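PDB 4RZK: small heat shock protein hsp20 family, which probably binds unfolded proteins as a small heat shock chaperone, represented here by its alpha-crystallin domain. Local coordinates for residues A[5-10]-A[52-57]; A[45-50]-A[58-63]. All coordinates share one frame; numbering follows the deposited sequence.

Interaction 1. Residues A[5-10]-A[52-57]; sequences EEREPL and EDRQYY
Arg7 and Tyr56 both set CG anti to their own carbonyl carbon (chi1 -75° and -46°), and from there the two side chains run side by side in the same direction. CE1 of Tyr56 lies over the centre of the Arg7 guanidinium, 4.1 Å above its plane, with ring and guanidinium turned 50° against each other, well short of a parallel stack. NH1 of Arg7 also comes 3.5 Å from CD of Arg54. The two guanidinium groups would repel, but Glu25 of the second subunit forms a salt bridge with each and probably offsets the like charges. The backbones pair in parallel, as strand 6-16 adds to strand 55-61 in the beta sandwich of the alpha-crystallin domain. Arg7 N donates to Gln55 O at 2.9 Å, and Tyr57 N returns a longer bond of 3.2 Å to Arg7 O, approaching nearly along the C=O axis. Pro9 and Tyr56 pass each other running opposite ways, with Pro9 CD 3.9 Å from Tyr56 CB. An alanine at Tyr56 would probably leave the Arg7 guanidinium without CE1 of the ring over its face and Pro27 O without the hydroxyl that bonds it. On the face opposite Arg7 and Tyr56, Glu6 has CG anti to its backbone N and an extended chain beyond it, and its OE1 lies 3.6 Å from Tyr57 CB.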
loop_
_atom_site.group_PDB
_atom_site.type_symbol
_atom_site.label_atom_id
_atom_site.label_comp_id
_atom_site.label_asym_id
_atom_site.label_seq_id
_atom_site.Cartn_x
_atom_site.Cartn_y
_atom_site.Cartn_z
ATOM N N GLU A 5 -11.099 -0.730 -12.087
ATOM C CA GLU A 5 -11.709 -1.813 -11.359
ATOM C C GLU A 5 -11.584 -1.546 -9.878
ATOM O O GLU A 5 -10.504 -1.312 -9.390
ATOM C CB GLU A 5 -11.040 -3.124 -11.705
ATOM C CG GLU A 5 -11.873 -4.328 -11.352
ATOM C CD GLU A 5 -11.115 -5.602 -11.541
ATOM O OE1 GLU A 5 -9.902 -5.525 -11.768
ATOM O OE2 GLU A 5 -11.722 -6.674 -11.455
ATOM N N GLU A 6 -12.689 -1.607 -9.158
ATOM C CA GLU A 6 -12.664 -1.459 -7.719
ATOM C C GLU A 6 -11.957 -2.649 -7.097
ATOM O O GLU A 6 -12.068 -3.759 -7.582
ATOM C CB GLU A 6 -14.085 -1.359 -7.193
ATOM C CG GLU A 6 -14.200 -0.827 -5.785
ATOM C CD GLU A 6 -15.491 -0.085 -5.556
ATOM O OE1 GLU A 6 -16.494 -0.737 -5.248
ATOM O OE2 GLU A 6 -15.500 1.147 -5.683
ATOM N N ARG A 7 -11.237 -2.414 -6.013
ATOM C CA ARG A 7 -10.442 -3.455 -5.386
ATOM C C ARG A 7 -10.770 -3.561 -3.919
ATOM O O ARG A 7 -11.182 -2.602 -3.313
ATOM C CB ARG A 7 -8.957 -3.141 -5.530
ATOM C CG ARG A 7 -8.383 -3.386 -6.906
ATOM C CD ARG A 7 -7.086 -2.641 -7.068
ATOM N NE ARG A 7 -6.084 -3.110 -6.129
ATOM C CZ ARG A 7 -4.850 -2.645 -6.078
ATOM N NH1 ARG A 7 -4.471 -1.714 -6.918
ATOM N NH2 ARG A 7 -4.003 -3.117 -5.195
ATOM N N GLU A 8 -10.549 -4.723 -3.341
ATOM C CA GLU A 8 -10.780 -4.880 -1.931
ATOM C C GLU A 8 -9.446 -4.845 -1.238
ATOM O O GLU A 8 -8.588 -5.658 -1.497
ATOM C CB GLU A 8 -11.470 -6.200 -1.672
ATOM C CG GLU A 8 -11.621 -6.546 -0.217
ATOM C CD GLU A 8 -12.537 -7.718 -0.023
ATOM O OE1 GLU A 8 -12.075 -8.779 0.409
ATOM O OE2 GLU A 8 -13.723 -7.577 -0.323
ATOM N N PRO A 9 -9.292 -3.882 -0.349
ATOM C CA PRO A 9 -8.029 -3.609 0.318
ATOM C C PRO A 9 -7.644 -4.675 1.308
ATOM O O PRO A 9 -8.510 -5.307 1.874
ATOM C CB PRO A 9 -8.309 -2.303 1.056
ATOM C CG PRO A 9 -9.781 -2.202 1.139
ATOM C CD PRO A 9 -10.273 -2.821 -0.112
ATOM N N LEU A 10 -6.353 -4.878 1.511
ATOM C CA LEU A 10 -5.923 -5.770 2.553
ATOM C C LEU A 10 -6.259 -5.102 3.860
ATOM O O LEU A 10 -5.910 -3.961 4.081
ATOM C CB LEU A 10 -4.424 -5.985 2.476
ATOM C CG LEU A 10 -3.818 -6.554 1.201
ATOM C CD1 LEU A 10 -2.337 -6.760 1.410
ATOM C CD2 LEU A 10 -4.469 -7.864 0.809
ATOM N N GLU A 52 -7.620 8.458 -9.112
ATOM C CA GLU A 52 -7.821 8.133 -10.509
ATOM C C GLU A 52 -7.274 6.776 -10.879
ATOM O O GLU A 52 -7.925 5.993 -11.545
ATOM C CB GLU A 52 -7.104 9.157 -11.372
ATOM C CG GLU A 52 -7.915 10.388 -11.699
ATOM C CD GLU A 52 -7.281 11.193 -12.799
ATOM O OE1 GLU A 52 -7.460 10.823 -13.971
ATOM O OE2 GLU A 52 -6.597 12.182 -12.492
ATOM N N ASP A 53 -6.059 6.503 -10.457
ATOM C CA ASP A 53 -5.454 5.219 -10.723
ATOM C C ASP A 53 -6.065 4.045 -9.980
ATOM O O ASP A 53 -6.235 2.982 -10.548
ATOM C CB ASP A 53 -3.954 5.298 -10.522
ATOM C CG ASP A 53 -3.316 6.314 -11.427
ATOM O OD1 ASP A 53 -3.251 6.061 -12.639
ATOM O OD2 ASP A 53 -2.896 7.372 -10.932
ATOM N N ARG A 54 -6.392 4.239 -8.711
ATOM C CA ARG A 54 -6.847 3.152 -7.859
ATOM C C ARG A 54 -8.088 3.473 -7.046
ATOM O O ARG A 54 -8.190 4.541 -6.482
ATOM C CB ARG A 54 -5.707 2.712 -6.948
ATOM C CG ARG A 54 -4.809 1.684 -7.598
ATOM C CD ARG A 54 -3.457 1.607 -6.940
ATOM N NE ARG A 54 -2.496 2.472 -7.595
ATOM C CZ ARG A 54 -1.509 2.034 -8.352
ATOM N NH1 ARG A 54 -0.677 2.883 -8.915
ATOM N NH2 ARG A 54 -1.360 0.742 -8.547
ATOM N N GLN A 55 -9.033 2.545 -6.994
ATOM C CA GLN A 55 -10.212 2.722 -6.162
ATOM C C GLN A 55 -10.501 1.514 -5.260
ATOM O O GLN A 55 -10.446 0.396 -5.717
ATOM C CB GLN A 55 -11.422 3.111 -7.020
ATOM C CG GLN A 55 -11.547 2.406 -8.363
ATOM C CD GLN A 55 -10.653 2.978 -9.434
ATOM O OE1 GLN A 55 -10.619 4.174 -9.654
ATOM N NE2 GLN A 55 -9.925 2.115 -10.107
ATOM N N TYR A 56 -10.781 1.750 -3.984
ATOM C CA TYR A 56 -11.019 0.664 -3.043
ATOM C C TYR A 56 -12.323 0.823 -2.296
ATOM O O TYR A 56 -12.720 1.920 -1.978
ATOM C CB TYR A 56 -9.917 0.575 -1.996
ATOM C CG TYR A 56 -8.497 0.655 -2.481
ATOM C CD1 TYR A 56 -7.706 -0.468 -2.530
ATOM C CD2 TYR A 56 -7.933 1.857 -2.835
ATOM C CE1 TYR A 56 -6.401 -0.399 -2.950
ATOM C CE2 TYR A 56 -6.631 1.930 -3.252
ATOM C CZ TYR A 56 -5.873 0.797 -3.308
ATOM O OH TYR A 56 -4.571 0.861 -3.720
ATOM N N TYR A 57 -12.977 -0.296 -2.027
ATOM C CA TYR A 57 -14.091 -0.356 -1.105
ATOM C C TYR A 57 -13.962 -1.596 -0.251
ATOM O O TYR A 57 -13.694 -2.661 -0.758
ATOM C CB TYR A 57 -15.411 -0.363 -1.866
ATOM C CG TYR A 57 -16.638 -0.551 -1.021
ATOM C CD1 TYR A 57 -17.382 0.529 -0.592
ATOM C CD2 TYR A 57 -17.069 -1.810 -0.673
ATOM C CE1 TYR A 57 -18.514 0.355 0.175
ATOM C CE2 TYR A 57 -18.193 -1.988 0.093
ATOM C CZ TYR A 57 -18.909 -0.904 0.511
ATOM O OH TYR A 57 -20.021 -1.099 1.271
#

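Interaction 2. Residues A[45-50]-A[58-63]; sequences LVITAK and KEIDLP
Leu45 and Ile60 face each other as a hydrogen-bonded pair of antiparallel strands, held by two backbone bonds. Leu45 N donates to Ile60 O at 2.7 Å, and Ile60 N answers to Leu45 O at 2.8 Å. Two residues further along, Ile47 and Lys58 repeat the exchange: Ile47 N reaches Lys58 O at 2.9 Å with an almost straight N-H...O angle of 173°, and Lys58 N bonds Ile47 O. Between these pairs sits the non-hydrogen-bonded pair of Val46 and Glu59, where Glu59 CA makes a C-H...O contact with Leu45 O at 3.4 Å.

The apolar contacts divide between the two faces of the sheet. On the face of Leu45, Ile47 and Ile60, CD1 of Ile47 meets CD1 of Ile60 at 4.1 Å. Leu62, just past the end of its strand, has CG anti to its carbonyl carbon (chi1 -58°), and its CD1 lies 4.1 Å from Leu45 CB. Val22 and Ala24 of strand 19-25 pack against this face, burying it inside the domain. On the other face Val46 CG2 rests 4.0 Å from Glu59 CB, the two side chains lying side by side.

The Lys58 side chain leads away from strand 44-50, and its NZ makes a long, weak ion pair with Glu8. The Glu59 carboxylate makes a long, weak ion pair with Lys44 and a weak hydrogen bond with the Tyr57 hydroxyl.

The axes of segments 45-50 and 58-61 come within 4.7 Å, antiparallel at 166°, and strands 44-50 and 55-61 form a beta hairpin within the immunoglobulin-like sandwich that defines the alpha-crystallin domain.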
loop_
_atom_site.group_PDB
_atom_site.type_symbol
_atom_site.label_atom_id
_atom_site.label_comp_id
_atom_site.label_asym_id
_atom_site.label_seq_id
_atom_site.Cartn_x
_atom_site.Cartn_y
_atom_site.Cartn_z
ATOM N N LEU A 45 -17.915 -1.842 9.760
ATOM C CA LEU A 45 -17.150 -0.662 9.382
ATOM C C LEU A 45 -16.914 -0.604 7.886
ATOM O O LEU A 45 -16.536 -1.580 7.273
ATOM C CB LEU A 45 -15.813 -0.613 10.102
ATOM C CG LEU A 45 -14.976 0.569 9.633
ATOM C CD1 LEU A 45 -15.469 1.857 10.246
ATOM C CD2 LEU A 45 -13.510 0.373 9.933
ATOM N N VAL A 46 -17.143 0.560 7.313
ATOM C CA VAL A 46 -17.124 0.725 5.867
ATOM C C VAL A 46 -16.090 1.736 5.393
ATOM O O VAL A 46 -16.124 2.902 5.782
ATOM C CB VAL A 46 -18.511 1.140 5.357
ATOM C CG1 VAL A 46 -18.432 1.655 3.926
ATOM C CG2 VAL A 46 -19.461 -0.037 5.462
ATOM N N ILE A 47 -15.175 1.291 4.540
ATOM C CA ILE A 47 -14.087 2.130 4.045
ATOM C C ILE A 47 -14.103 2.346 2.535
ATOM O O ILE A 47 -14.142 1.403 1.771
ATOM C CB ILE A 47 -12.727 1.519 4.398
ATOM C CG1 ILE A 47 -12.519 1.480 5.898
ATOM C CG2 ILE A 47 -11.611 2.304 3.753
ATOM C CD1 ILE A 47 -11.538 0.422 6.322
ATOM N N THR A 48 -14.055 3.603 2.119
ATOM C CA THR A 48 -14.048 3.958 0.713
ATOM C C THR A 48 -12.843 4.798 0.360
ATOM O O THR A 48 -12.647 5.840 0.941
ATOM C CB THR A 48 -15.256 4.832 0.399
ATOM O OG1 THR A 48 -16.370 4.010 0.072
ATOM C CG2 THR A 48 -14.954 5.715 -0.757
ATOM N N ALA A 49 -12.056 4.369 -0.612
ATOM C CA ALA A 49 -10.920 5.153 -1.067
ATOM C C ALA A 49 -10.921 5.334 -2.569
ATOM O O ALA A 49 -11.032 4.376 -3.301
ATOM C CB ALA A 49 -9.630 4.504 -0.622
ATOM N N LYS A 50 -10.806 6.572 -3.027
ATOM C CA LYS A 50 -10.854 6.873 -4.455
ATOM C C LYS A 50 -9.714 7.740 -4.973
ATOM O O LYS A 50 -9.375 8.751 -4.397
ATOM C CB LYS A 50 -12.178 7.538 -4.805
ATOM C CG LYS A 50 -13.041 6.741 -5.757
ATOM C CD LYS A 50 -14.480 6.735 -5.285
ATOM C CE LYS A 50 -15.063 5.338 -5.330
ATOM N NZ LYS A 50 -15.406 4.949 -6.722
ATOM N N LYS A 58 -14.150 -1.459 1.051
ATOM C CA LYS A 58 -14.168 -2.613 1.930
ATOM C C LYS A 58 -15.221 -2.461 3.001
ATOM O O LYS A 58 -15.473 -1.373 3.471
ATOM C CB LYS A 58 -12.811 -2.815 2.584
ATOM C CG LYS A 58 -12.780 -3.932 3.601
ATOM C CD LYS A 58 -12.524 -5.269 2.945
ATOM C CE LYS A 58 -11.719 -6.182 3.842
ATOM N NZ LYS A 58 -12.066 -7.603 3.623
ATOM N N GLU A 59 -15.835 -3.562 3.393
ATOM C CA GLU A 59 -16.733 -3.535 4.522
ATOM C C GLU A 59 -16.361 -4.634 5.487
ATOM O O GLU A 59 -16.089 -5.752 5.090
ATOM C CB GLU A 59 -18.187 -3.594 4.079
ATOM C CG GLU A 59 -18.834 -4.957 4.084
ATOM C CD GLU A 59 -20.217 -4.909 3.481
ATOM O OE1 GLU A 59 -20.855 -5.967 3.362
ATOM O OE2 GLU A 59 -20.658 -3.805 3.120
ATOM N N ILE A 60 -16.306 -4.288 6.762
ATOM C CA ILE A 60 -15.845 -5.199 7.779
ATOM C C ILE A 60 -16.893 -5.419 8.829
ATOM O O ILE A 60 -17.467 -4.474 9.335
ATOM C CB ILE A 60 -14.636 -4.634 8.513
ATOM C CG1 ILE A 60 -13.393 -4.701 7.636
ATOM C CG2 ILE A 60 -14.426 -5.394 9.803
ATOM C CD1 ILE A 60 -12.877 -3.343 7.237
ATOM N N ASP A 61 -17.118 -6.673 9.180
ATOM C CA ASP A 61 -18.012 -6.985 10.265
ATOM C C ASP A 61 -17.167 -7.019 11.507
ATOM O O ASP A 61 -16.260 -7.815 11.624
ATOM C CB ASP A 61 -18.653 -8.347 10.045
ATOM C CG ASP A 61 -19.348 -8.450 8.712
ATOM O OD1 ASP A 61 -20.473 -7.938 8.583
ATOM O OD2 ASP A 61 -18.772 -9.045 7.787
ATOM N N LEU A 62 -17.474 -6.137 12.439
ATOM C CA LEU A 62 -16.725 -6.014 13.669
ATOM C C LEU A 62 -17.080 -7.062 14.706
ATOM O O LEU A 62 -18.204 -7.522 14.766
ATOM C CB LEU A 62 -16.901 -4.614 14.230
ATOM C CG LEU A 62 -16.453 -3.516 13.276
ATOM C CD1 LEU A 62 -17.039 -2.179 13.675
ATOM C CD2 LEU A 62 -14.942 -3.447 13.233
ATOM N N PRO A 63 -16.111 -7.422 15.530
ATOM C CA PRO A 63 -16.318 -8.372 16.619
ATOM C C PRO A 63 -17.310 -7.851 17.642
ATOM O O PRO A 63 -18.032 -8.638 18.223
ATOM C CB PRO A 63 -14.930 -8.523 17.236
ATOM C CG PRO A 63 -14.026 -7.620 16.469
ATOM C CD PRO A 63 -14.697 -7.334 15.171
#

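In the fold
Strand 55-61 is the element common to both contacts, and it illustrates how one strand can be paired along both edges. Strand 6-16 joins it in parallel in interaction 1, while strand 44-50 runs antiparallel to it in interaction 2. The centres lie about 12 Å apart, and the segments alternate along the chain: 5-10, 45-50, 52-57, 58-63. Tyr56 N and Ala49 O, probably hydrogen-bonded, link the two sites directly, and Pro9 packs on Lys58. Interaction 2 is buried near the middle of the chain, whereas interaction 1 is partly buried. The shared strand runs between the buried hairpin contact and the region where Arg7, on the neighbouring strand, and Arg54, just before the shared one, meet the second subunit.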